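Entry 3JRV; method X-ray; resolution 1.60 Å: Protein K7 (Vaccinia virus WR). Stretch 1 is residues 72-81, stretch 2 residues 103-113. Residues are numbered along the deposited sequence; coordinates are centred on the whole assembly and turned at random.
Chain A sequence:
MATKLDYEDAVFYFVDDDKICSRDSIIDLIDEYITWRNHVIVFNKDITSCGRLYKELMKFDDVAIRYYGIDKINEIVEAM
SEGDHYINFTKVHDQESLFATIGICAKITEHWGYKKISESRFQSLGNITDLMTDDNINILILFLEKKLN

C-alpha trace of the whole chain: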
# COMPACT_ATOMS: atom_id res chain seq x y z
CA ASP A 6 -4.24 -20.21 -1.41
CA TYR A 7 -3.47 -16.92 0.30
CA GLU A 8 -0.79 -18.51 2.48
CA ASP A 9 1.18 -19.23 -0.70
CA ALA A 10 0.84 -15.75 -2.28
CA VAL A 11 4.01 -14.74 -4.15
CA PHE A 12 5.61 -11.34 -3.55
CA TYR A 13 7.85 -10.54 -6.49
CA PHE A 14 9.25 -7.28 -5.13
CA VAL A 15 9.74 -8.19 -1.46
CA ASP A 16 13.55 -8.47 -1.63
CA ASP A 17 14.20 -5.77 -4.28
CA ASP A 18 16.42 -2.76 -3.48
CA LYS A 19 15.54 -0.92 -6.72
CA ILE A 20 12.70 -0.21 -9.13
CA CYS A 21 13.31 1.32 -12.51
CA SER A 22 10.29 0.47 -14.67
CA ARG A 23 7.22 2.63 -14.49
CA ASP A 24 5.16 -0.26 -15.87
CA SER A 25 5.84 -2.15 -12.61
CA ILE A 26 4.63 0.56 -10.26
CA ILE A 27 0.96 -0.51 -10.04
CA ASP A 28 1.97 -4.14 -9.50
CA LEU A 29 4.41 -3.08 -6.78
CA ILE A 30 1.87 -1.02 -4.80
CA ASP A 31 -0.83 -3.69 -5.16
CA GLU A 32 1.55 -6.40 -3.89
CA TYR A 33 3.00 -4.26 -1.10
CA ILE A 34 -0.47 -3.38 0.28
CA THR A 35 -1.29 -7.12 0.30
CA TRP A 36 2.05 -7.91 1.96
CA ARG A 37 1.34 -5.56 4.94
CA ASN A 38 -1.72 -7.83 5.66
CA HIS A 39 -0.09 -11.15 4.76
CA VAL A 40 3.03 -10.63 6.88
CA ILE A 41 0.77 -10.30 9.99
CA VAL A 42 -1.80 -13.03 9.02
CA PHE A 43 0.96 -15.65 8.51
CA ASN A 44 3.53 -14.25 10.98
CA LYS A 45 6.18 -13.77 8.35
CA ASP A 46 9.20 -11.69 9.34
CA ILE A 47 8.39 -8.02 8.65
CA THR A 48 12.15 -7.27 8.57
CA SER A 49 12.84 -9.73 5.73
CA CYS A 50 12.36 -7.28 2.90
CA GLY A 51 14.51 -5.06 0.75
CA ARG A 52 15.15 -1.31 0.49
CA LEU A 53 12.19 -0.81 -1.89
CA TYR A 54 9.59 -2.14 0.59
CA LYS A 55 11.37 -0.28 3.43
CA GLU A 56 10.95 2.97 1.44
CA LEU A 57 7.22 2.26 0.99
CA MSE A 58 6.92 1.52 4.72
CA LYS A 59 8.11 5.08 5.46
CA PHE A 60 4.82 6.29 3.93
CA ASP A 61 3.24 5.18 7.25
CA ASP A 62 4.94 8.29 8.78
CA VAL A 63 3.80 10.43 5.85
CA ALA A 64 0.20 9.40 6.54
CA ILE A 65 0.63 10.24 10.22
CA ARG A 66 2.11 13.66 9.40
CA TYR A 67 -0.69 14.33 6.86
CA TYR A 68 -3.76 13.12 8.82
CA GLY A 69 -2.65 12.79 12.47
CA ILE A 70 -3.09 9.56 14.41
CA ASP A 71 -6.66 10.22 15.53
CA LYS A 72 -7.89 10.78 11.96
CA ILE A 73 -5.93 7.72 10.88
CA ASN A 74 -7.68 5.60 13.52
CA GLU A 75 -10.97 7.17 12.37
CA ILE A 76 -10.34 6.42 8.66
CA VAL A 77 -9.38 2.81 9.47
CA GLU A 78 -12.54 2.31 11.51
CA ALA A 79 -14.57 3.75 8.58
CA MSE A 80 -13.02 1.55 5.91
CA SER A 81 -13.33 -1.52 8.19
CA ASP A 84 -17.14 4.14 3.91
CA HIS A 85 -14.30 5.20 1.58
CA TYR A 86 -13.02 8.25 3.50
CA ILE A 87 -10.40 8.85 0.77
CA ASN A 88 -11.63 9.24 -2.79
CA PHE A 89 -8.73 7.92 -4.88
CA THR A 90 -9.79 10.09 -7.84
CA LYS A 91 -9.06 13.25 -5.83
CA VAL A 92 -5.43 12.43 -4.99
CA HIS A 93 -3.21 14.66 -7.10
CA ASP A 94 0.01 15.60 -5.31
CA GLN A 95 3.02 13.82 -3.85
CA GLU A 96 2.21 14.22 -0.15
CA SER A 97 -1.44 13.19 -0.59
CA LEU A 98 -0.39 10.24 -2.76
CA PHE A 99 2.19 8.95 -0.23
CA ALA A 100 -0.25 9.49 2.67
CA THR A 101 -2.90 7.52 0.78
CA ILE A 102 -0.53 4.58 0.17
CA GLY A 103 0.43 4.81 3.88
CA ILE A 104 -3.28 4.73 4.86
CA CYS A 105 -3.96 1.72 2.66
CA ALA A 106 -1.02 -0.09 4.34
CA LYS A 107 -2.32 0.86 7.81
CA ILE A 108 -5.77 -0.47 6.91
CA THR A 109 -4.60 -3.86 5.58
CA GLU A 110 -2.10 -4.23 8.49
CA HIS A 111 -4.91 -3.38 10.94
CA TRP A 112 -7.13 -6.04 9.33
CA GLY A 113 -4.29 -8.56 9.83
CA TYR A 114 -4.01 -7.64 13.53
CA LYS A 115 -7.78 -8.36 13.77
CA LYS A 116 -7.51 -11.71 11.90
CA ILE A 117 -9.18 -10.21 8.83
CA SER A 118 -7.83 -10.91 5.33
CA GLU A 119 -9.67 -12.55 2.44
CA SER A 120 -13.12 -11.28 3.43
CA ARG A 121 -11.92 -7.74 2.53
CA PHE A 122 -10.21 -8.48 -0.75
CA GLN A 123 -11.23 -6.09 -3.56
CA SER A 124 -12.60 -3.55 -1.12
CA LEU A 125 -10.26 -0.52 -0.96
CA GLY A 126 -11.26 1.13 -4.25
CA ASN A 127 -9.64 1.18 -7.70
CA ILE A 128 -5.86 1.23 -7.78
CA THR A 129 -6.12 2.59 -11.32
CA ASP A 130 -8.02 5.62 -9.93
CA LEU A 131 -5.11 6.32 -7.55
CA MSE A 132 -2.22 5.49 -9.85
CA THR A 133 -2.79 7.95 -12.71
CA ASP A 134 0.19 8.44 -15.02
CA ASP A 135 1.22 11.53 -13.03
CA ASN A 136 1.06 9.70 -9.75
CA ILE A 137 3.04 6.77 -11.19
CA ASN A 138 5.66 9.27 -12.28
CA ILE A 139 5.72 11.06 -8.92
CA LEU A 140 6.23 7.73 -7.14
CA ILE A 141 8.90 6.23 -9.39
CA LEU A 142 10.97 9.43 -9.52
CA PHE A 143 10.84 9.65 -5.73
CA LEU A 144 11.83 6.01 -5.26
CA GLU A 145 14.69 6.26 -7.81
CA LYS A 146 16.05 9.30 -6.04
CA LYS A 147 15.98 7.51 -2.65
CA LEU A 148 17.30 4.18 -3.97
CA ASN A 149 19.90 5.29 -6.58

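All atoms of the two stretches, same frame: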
# COMPACT_ATOMS: atom_id res chain seq x y z
N LYS A 72 -7.16 10.85 13.21
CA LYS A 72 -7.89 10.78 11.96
C LYS A 72 -7.54 9.46 11.28
O LYS A 72 -8.39 8.81 10.65
CB LYS A 72 -7.54 11.99 11.07
CG LYS A 72 -8.23 11.99 9.70
CD LYS A 72 -9.74 12.20 9.82
CE LYS A 72 -10.39 12.31 8.45
NZ LYS A 72 -10.00 13.55 7.69
N ILE A 73 -6.27 9.05 11.38
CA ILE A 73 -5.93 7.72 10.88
C ILE A 73 -6.80 6.63 11.47
O ILE A 73 -7.35 5.80 10.75
CB ILE A 73 -4.44 7.39 11.04
CG1 ILE A 73 -3.65 8.20 10.03
CG2 ILE A 73 -4.22 5.88 10.87
CD1 ILE A 73 -2.15 8.15 10.25
N ASN A 74 -6.89 6.61 12.81
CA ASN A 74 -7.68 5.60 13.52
C ASN A 74 -9.13 5.69 13.07
O ASN A 74 -9.75 4.67 12.75
CB ASN A 74 -7.47 5.78 15.02
CG ASN A 74 -6.13 5.24 15.46
OD1 ASN A 74 -5.49 4.47 14.73
ND2 ASN A 74 -5.64 5.70 16.63
N GLU A 75 -9.62 6.92 12.89
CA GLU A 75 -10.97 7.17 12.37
C GLU A 75 -11.16 6.58 10.96
O GLU A 75 -12.12 5.86 10.71
CB GLU A 75 -11.28 8.67 12.37
CG GLU A 75 -12.73 9.05 12.15
CD GLU A 75 -12.89 10.54 11.93
OE1 GLU A 75 -12.22 11.32 12.65
OE2 GLU A 75 -13.63 10.94 10.99
N ILE A 76 -10.25 6.91 10.04
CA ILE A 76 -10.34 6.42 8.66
C ILE A 76 -10.33 4.88 8.62
O ILE A 76 -11.07 4.26 7.84
CB ILE A 76 -9.17 6.98 7.80
CG1 ILE A 76 -9.33 8.49 7.62
CG2 ILE A 76 -9.08 6.28 6.42
CD1 ILE A 76 -8.09 9.22 7.07
N VAL A 77 -9.50 4.27 9.46
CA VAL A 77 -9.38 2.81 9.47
C VAL A 77 -10.66 2.14 9.96
O VAL A 77 -11.15 1.18 9.36
CB VAL A 77 -8.17 2.33 10.30
CG1 VAL A 77 -8.24 0.84 10.48
CG2 VAL A 77 -6.85 2.68 9.59
N GLU A 78 -11.22 2.69 11.04
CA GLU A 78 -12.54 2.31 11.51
C GLU A 78 -13.59 2.43 10.39
O GLU A 78 -14.39 1.52 10.21
CB GLU A 78 -12.93 3.14 12.74
N ALA A 79 -13.57 3.53 9.63
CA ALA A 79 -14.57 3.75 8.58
C ALA A 79 -14.48 2.75 7.43
O ALA A 79 -15.49 2.26 6.91
CB ALA A 79 -14.48 5.18 8.04
N MSE A 80 -13.25 2.50 6.99
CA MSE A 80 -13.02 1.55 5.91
C MSE A 80 -13.33 0.10 6.34
O MSE A 80 -13.68 -0.74 5.50
CB MSE A 80 -11.59 1.71 5.39
CG MSE A 80 -11.25 0.80 4.25
SE MSE A 80 -12.25 1.18 2.63
CE MSE A 80 -12.77 -0.67 2.29
N SER A 81 -13.31 -0.16 7.65
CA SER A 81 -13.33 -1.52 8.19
C SER A 81 -14.66 -1.85 8.88
O SER A 81 -15.64 -2.24 8.23
CB SER A 81 -12.17 -1.69 9.19
N GLY A 103 0.24 5.06 2.45
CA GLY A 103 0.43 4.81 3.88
C GLY A 103 -0.86 4.37 4.55
O GLY A 103 -0.83 3.44 5.40
N ILE A 104 -1.97 5.05 4.25
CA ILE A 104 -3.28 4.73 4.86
C ILE A 104 -3.74 3.36 4.43
O ILE A 104 -4.23 2.58 5.26
CB ILE A 104 -4.38 5.84 4.53
CG1 ILE A 104 -4.06 7.06 5.36
CG2 ILE A 104 -5.79 5.27 4.79
CD1 ILE A 104 -4.60 6.95 6.78
N CYS A 105 -3.58 3.05 3.14
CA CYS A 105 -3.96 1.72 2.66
C CYS A 105 -3.16 0.66 3.41
O CYS A 105 -3.73 -0.39 3.79
CB CYS A 105 -3.73 1.59 1.16
SG CYS A 105 -4.93 2.51 0.20
N ALA A 106 -1.86 0.89 3.61
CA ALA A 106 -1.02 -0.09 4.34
C ALA A 106 -1.51 -0.21 5.79
O ALA A 106 -1.54 -1.32 6.35
CB ALA A 106 0.44 0.33 4.34
N LYS A 107 -1.82 0.92 6.42
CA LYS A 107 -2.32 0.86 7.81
C LYS A 107 -3.60 0.06 7.87
O LYS A 107 -3.81 -0.67 8.87
CB LYS A 107 -2.49 2.26 8.41
CG LYS A 107 -1.14 2.90 8.69
CD LYS A 107 -0.48 2.43 9.99
CE LYS A 107 -0.67 3.44 11.12
NZ LYS A 107 0.55 3.54 11.99
N ILE A 108 -4.48 0.22 6.89
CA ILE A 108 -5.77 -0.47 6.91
C ILE A 108 -5.53 -1.98 6.77
O ILE A 108 -6.07 -2.77 7.54
CB ILE A 108 -6.68 -0.00 5.79
CG1 ILE A 108 -7.14 1.44 6.07
CG2 ILE A 108 -7.88 -0.95 5.61
CD1 ILE A 108 -7.69 2.11 4.84
N THR A 109 -4.76 -2.41 5.76
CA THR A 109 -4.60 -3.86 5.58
C THR A 109 -3.77 -4.49 6.71
O THR A 109 -4.02 -5.64 7.09
CB THR A 109 -4.04 -4.22 4.20
OG1 THR A 109 -2.68 -3.77 4.11
CG2 THR A 109 -4.92 -3.58 3.13
N GLU A 110 -2.82 -3.76 7.29
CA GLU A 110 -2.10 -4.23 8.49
C GLU A 110 -3.09 -4.38 9.66
O GLU A 110 -3.07 -5.39 10.37
CB GLU A 110 -1.05 -3.20 8.88
CG GLU A 110 -0.41 -3.53 10.20
CD GLU A 110 0.70 -2.58 10.54
OE1 GLU A 110 0.39 -1.45 10.95
OE2 GLU A 110 1.87 -2.99 10.40
N HIS A 111 -3.97 -3.38 9.81
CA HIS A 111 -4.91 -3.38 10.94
C HIS A 111 -5.81 -4.62 10.81
O HIS A 111 -6.07 -5.32 11.81
CB HIS A 111 -5.75 -2.09 10.93
CG HIS A 111 -6.79 -2.06 12.00
ND1 HIS A 111 -6.47 -1.87 13.33
CD2 HIS A 111 -8.13 -2.29 11.97
CE1 HIS A 111 -7.55 -1.99 14.07
NE2 HIS A 111 -8.58 -2.23 13.28
N TRP A 112 -6.30 -4.86 9.60
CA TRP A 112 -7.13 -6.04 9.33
C TRP A 112 -6.33 -7.28 9.77
O TRP A 112 -6.85 -8.15 10.49
CB TRP A 112 -7.53 -6.13 7.85
CG TRP A 112 -8.57 -5.18 7.49
CD1 TRP A 112 -9.53 -4.67 8.34
CD2 TRP A 112 -8.90 -4.69 6.18
NE1 TRP A 112 -10.42 -3.89 7.64
CE2 TRP A 112 -10.03 -3.85 6.32
CE3 TRP A 112 -8.34 -4.86 4.91
CZ2 TRP A 112 -10.60 -3.17 5.24
CZ3 TRP A 112 -8.91 -4.17 3.83
CH2 TRP A 112 -10.04 -3.36 4.01
N GLY A 113 -5.05 -7.37 9.42
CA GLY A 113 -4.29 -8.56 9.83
C GLY A 113 -4.21 -8.71 11.35
O GLY A 113 -4.26 -9.84 11.88

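Two helices, 72-80 and 103-113, pack here with their N-to-C directions 63° apart and their axes approaching to 9.7 Å. Within the helices the backbone hydrogen bonds run i to i+4, such as Val77 N to Ile73 O at 2.9 Å and Ile108 N to Ile104 O at 2.9 Å; across them no hydrogen bond is found among the modelled atoms, and the contact is one of packing.

The first helix presents Ile73, Ile76, Val77 and Met80, a spacing of three and four that keeps one face apolar. The second answers with Ile104, Lys107, Ile108, His111 and Trp112. Val77 sits at the tightest point of the register, its CA 5.5 Å from the CA of Ile108. At this point Val77 CG2 rests 3.7 Å from Ile108 CG1, while Val77 CG1 reaches 3.5 Å from CD2 of the His111 ring. The valine is thus a small bump in the hollow between these two residues.

Ile104 does the converse. Its CA-to-CB bond points sideways, but its end comes nearer to the first helix and fits between two isoleucines: Ile104 CD1 lies 3.6 Å from Ile73 CG1, and Ile104 CG2 lies 3.8 Å from Ile76 CG2. Lys107 adds its aliphatic length beside Ile73, Lys107 CE to Ile73 CG2 at 4.3 Å.

Near the end of the first helix, selenomethionine Met80 bridges Ile108 and Trp112, its CG 3.8 Å from Ile108 CD1 and 4.1 Å from Trp112 CZ2. Ser81 CB, 3.2 Å from Trp112 NE1, and Met80 O lie at the edge of the indole, near its plane. That nitrogen is buried without a partner in the model, although the Ser81 hydroxyl is not modelled. The pattern is mostly apolar filling, with Val77 and Ile108 meeting where the backbones come closest.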